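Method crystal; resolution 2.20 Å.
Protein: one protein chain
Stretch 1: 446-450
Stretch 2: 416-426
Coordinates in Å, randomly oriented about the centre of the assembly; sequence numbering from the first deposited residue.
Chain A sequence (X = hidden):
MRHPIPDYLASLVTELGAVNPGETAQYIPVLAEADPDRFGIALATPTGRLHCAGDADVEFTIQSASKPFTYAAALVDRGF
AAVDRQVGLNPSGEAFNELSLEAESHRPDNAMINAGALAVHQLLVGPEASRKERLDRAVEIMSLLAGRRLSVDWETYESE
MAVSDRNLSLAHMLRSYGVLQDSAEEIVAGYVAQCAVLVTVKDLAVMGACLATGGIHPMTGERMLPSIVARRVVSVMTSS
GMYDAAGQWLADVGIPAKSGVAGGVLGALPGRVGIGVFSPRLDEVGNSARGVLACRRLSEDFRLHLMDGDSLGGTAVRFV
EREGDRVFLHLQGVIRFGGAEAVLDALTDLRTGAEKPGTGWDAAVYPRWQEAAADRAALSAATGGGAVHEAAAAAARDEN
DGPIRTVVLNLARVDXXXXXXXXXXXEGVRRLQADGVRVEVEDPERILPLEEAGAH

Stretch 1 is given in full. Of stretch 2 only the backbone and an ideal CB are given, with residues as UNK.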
# COMPACT_ATOMS: atom_id res chain seq x y z
N ARG A 446 23.90 1.09 17.93
CA ARG A 446 23.44 2.47 18.05
C ARG A 446 22.71 3.02 16.83
O ARG A 446 23.28 3.73 16.00
CB ARG A 446 24.59 3.41 18.47
CG ARG A 446 25.90 3.27 17.71
CD ARG A 446 26.94 4.15 18.41
NE ARG A 446 28.26 4.08 17.79
CZ ARG A 446 29.33 4.74 18.25
NH1 ARG A 446 29.22 5.51 19.33
NH2 ARG A 446 30.50 4.63 17.63
N ILE A 447 21.43 2.67 16.74
CA ILE A 447 20.56 3.09 15.65
C ILE A 447 19.60 4.19 16.09
O ILE A 447 18.93 4.81 15.26
CB ILE A 447 19.73 1.90 15.14
CG1 ILE A 447 18.87 1.34 16.28
CG2 ILE A 447 20.64 0.82 14.58
CD1 ILE A 447 17.98 0.17 15.89
N LEU A 448 19.53 4.44 17.39
CA LEU A 448 18.63 5.44 17.93
C LEU A 448 19.03 6.90 17.70
O LEU A 448 18.19 7.72 17.34
CB LEU A 448 18.41 5.20 19.43
CG LEU A 448 16.95 5.10 19.87
CD1 LEU A 448 16.88 4.97 21.38
CD2 LEU A 448 16.18 6.33 19.42
N PRO A 449 20.31 7.23 17.91
CA PRO A 449 20.77 8.62 17.72
C PRO A 449 20.54 9.21 16.32
O PRO A 449 20.44 8.49 15.33
CB PRO A 449 22.25 8.54 18.09
CG PRO A 449 22.62 7.12 17.77
CD PRO A 449 21.43 6.36 18.31
N LEU A 450 20.46 10.54 16.28
CA LEU A 450 20.23 11.32 15.05
C LEU A 450 18.75 11.44 14.69
O LEU A 450 18.38 11.01 13.58
CB LEU A 450 21.01 10.73 13.87
CG LEU A 450 22.46 11.18 13.66
CD1 LEU A 450 22.48 12.66 13.31
CD2 LEU A 450 23.28 10.91 14.91
N UNK A 416 16.13 -1.78 11.94
CA UNK A 416 16.39 -0.39 11.60
C UNK A 416 15.20 0.47 11.97
O UNK A 416 14.11 -0.03 12.23
CB UNK A 416 16.71 -0.24 10.11
N UNK A 417 15.41 1.78 12.01
CA UNK A 417 14.36 2.71 12.38
C UNK A 417 14.51 3.97 11.54
O UNK A 417 15.62 4.42 11.29
CB UNK A 417 14.41 3.03 13.87
N UNK A 418 13.39 4.54 11.10
CA UNK A 418 13.46 5.76 10.31
C UNK A 418 13.47 6.95 11.26
O UNK A 418 13.32 6.78 12.47
CB UNK A 418 12.29 5.85 9.32
N UNK A 419 13.67 8.14 10.73
CA UNK A 419 13.72 9.32 11.57
C UNK A 419 12.47 9.59 12.38
O UNK A 419 12.55 10.09 13.50
CB UNK A 419 14.01 10.54 10.70
N UNK A 420 11.30 9.25 11.83
CA UNK A 420 10.06 9.47 12.55
C UNK A 420 9.99 8.59 13.80
O UNK A 420 9.71 9.08 14.89
CB UNK A 420 8.86 9.20 11.64
N UNK A 421 10.25 7.30 13.64
CA UNK A 421 10.21 6.40 14.78
C UNK A 421 11.27 6.81 15.78
O UNK A 421 11.10 6.70 16.99
CB UNK A 421 10.41 4.95 14.34
N UNK A 422 12.38 7.30 15.24
CA UNK A 422 13.53 7.75 16.01
C UNK A 422 13.16 8.98 16.85
O UNK A 422 13.59 9.11 18.00
CB UNK A 422 14.70 8.07 15.08
N UNK A 423 12.36 9.88 16.29
CA UNK A 423 11.94 11.09 16.99
C UNK A 423 10.85 10.78 18.02
O UNK A 423 10.84 11.33 19.12
CB UNK A 423 11.44 12.13 15.99
N UNK A 424 9.92 9.90 17.65
CA UNK A 424 8.84 9.53 18.55
C UNK A 424 9.35 8.79 19.79
O UNK A 424 8.95 9.10 20.91
CB UNK A 424 7.82 8.66 17.81
N UNK A 425 10.24 7.82 19.59
CA UNK A 425 10.78 7.06 20.71
C UNK A 425 11.65 7.92 21.63
O UNK A 425 11.62 7.75 22.86
CB UNK A 425 11.59 5.87 20.19
N UNK A 426 12.40 8.85 21.06
CA UNK A 426 13.26 9.73 21.85
C UNK A 426 12.39 10.58 22.77
O UNK A 426 12.74 10.82 23.93
CB UNK A 426 14.12 10.61 20.95

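Position 416 lies in an extended strand, and its CA-to-CB bond points away from stretch 1, with nothing of that stretch within 5.5 Å of the ideal CB. Stretch 1 sets little restriction here, and a long polar chain would do as well as a short one. The deposited residue is Arg 416, with chi1 in the p well.

At position 417 the backbone is still extended (phi/psi -144/141), but CB now points toward stretch 1, 5.0 Å from Ile 447 CD1. An aliphatic neighbour at that distance invites a medium-sized apolar chain, such as valine, isoleucine or leucine. The residue is Ile 417, whose CG2 comes 4.4 Å from Ile 447 CG1 and 3.5 Å from Ile 447 O, so that the branch packs beside both the side chain and the carbonyl.

Position 418 turns away from stretch 1 and immediately precedes a helix, with phi/psi of -88/173. Such a place suits aspartate, asparagine, serine or threonine, which can accept from the unpaired amides of the first turn. Asp 418 does this: its OD1 accepts a hydrogen bond from the backbone N of position 421 at 2.9 Å.

Position 419 opens the helix with CB sideways, 5.3 Å from Leu 450 O. Small or polar residues would fit, and an acid is common in a first helical turn. Asp 419 brings its OD1 to 3.7 Å from Leu 450 O, with no hydrogen bond joining these two oxygens.

Positions 420 and 421 are helical and beyond the reach of stretch 1, which therefore does not discriminate between side chains there. They are Val 420 and Gly 421.

Position 422 is the most demanding. CB points toward stretch 1 and lies 4.2 Å from Leu 448 O, 4.9 Å from Leu 450 O and 5.3 Å from Ile 447 O. A cluster of carbonyls calls for a donor, and the spread of the oxygens favours a long chain, lysine or arginine; glutamine could also donate. The residue is Arg 422, extended through chi1 and chi2 (both t) and then bent at chi3 (m). Its NE and NH2 both donate to Ile 447 O, at 3.0 and 2.9 Å, a bifurcated arrangement at the guanidinium edge. On its other terminal nitrogen, NH1 forms a salt bridge with Asp 419 OD1 at 2.6 Å, which ties the side chain to its own helix.

Position 423 points away and 424 is out of reach, so stretch 1 leaves both free. They hold Arg 423 and Leu 424.

At 425 CB again points toward stretch 1, 4.7 Å from Leu 448 CD2, and an apolar chain is indicated. Ile 425 answers with CG2 4.5 Å from Leu 448 CD2, a loose apolar contact.

Position 426 also points toward stretch 1, its ideal CB 5.0 Å from Leu 448 CD2. A small or apolar residue would be compatible; Ala 426 makes no close contact.

Stretch 2 (416-426) RIDDVGRRLIA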
# COMPACT_ATOMS: atom_id res chain seq x y z
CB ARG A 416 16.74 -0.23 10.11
CG ARG A 416 15.72 -0.78 9.14
CD ARG A 416 16.37 -0.97 7.78
NE ARG A 416 15.43 -1.39 6.75
CZ ARG A 416 14.48 -0.61 6.25
NH1 ARG A 416 14.34 0.63 6.68
NH2 ARG A 416 13.66 -1.08 5.31
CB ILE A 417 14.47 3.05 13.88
CG1 ILE A 417 13.36 4.01 14.30
CG2 ILE A 417 15.84 3.67 14.16
CD1 ILE A 417 13.29 4.24 15.79
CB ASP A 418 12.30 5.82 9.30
CG ASP A 418 10.97 6.19 9.94
OD1 ASP A 418 10.78 5.93 11.15
OD2 ASP A 418 10.11 6.74 9.22
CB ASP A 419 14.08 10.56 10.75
CG ASP A 419 15.52 10.53 10.27
OD1 ASP A 419 16.31 9.73 10.82
OD2 ASP A 419 15.87 11.31 9.36
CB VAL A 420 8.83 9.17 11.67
CG1 VAL A 420 7.55 9.19 12.51
CG2 VAL A 420 8.74 10.21 10.56
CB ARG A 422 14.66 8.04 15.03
CG ARG A 422 15.98 8.41 15.64
CD ARG A 422 17.05 8.54 14.55
NE ARG A 422 17.59 7.26 14.11
CZ ARG A 422 17.46 6.76 12.89
NH1 ARG A 422 16.80 7.43 11.95
NH2 ARG A 422 18.02 5.59 12.58
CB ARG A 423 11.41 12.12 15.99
CG ARG A 423 10.71 13.31 16.62
CD ARG A 423 9.96 14.11 15.57
NE ARG A 423 8.98 13.30 14.86
CZ ARG A 423 8.16 13.75 13.92
NH1 ARG A 423 8.21 15.03 13.56
NH2 ARG A 423 7.31 12.93 13.32
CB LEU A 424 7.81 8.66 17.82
CG LEU A 424 6.97 9.38 16.76
CD1 LEU A 424 6.10 8.39 16.00
CD2 LEU A 424 6.11 10.44 17.44
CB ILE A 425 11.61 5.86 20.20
CG1 ILE A 425 10.69 4.88 19.48
CG2 ILE A 425 12.32 5.18 21.37
CD1 ILE A 425 11.40 3.64 18.94
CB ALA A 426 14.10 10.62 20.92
O HOH W 1 16.87 9.50 18.60
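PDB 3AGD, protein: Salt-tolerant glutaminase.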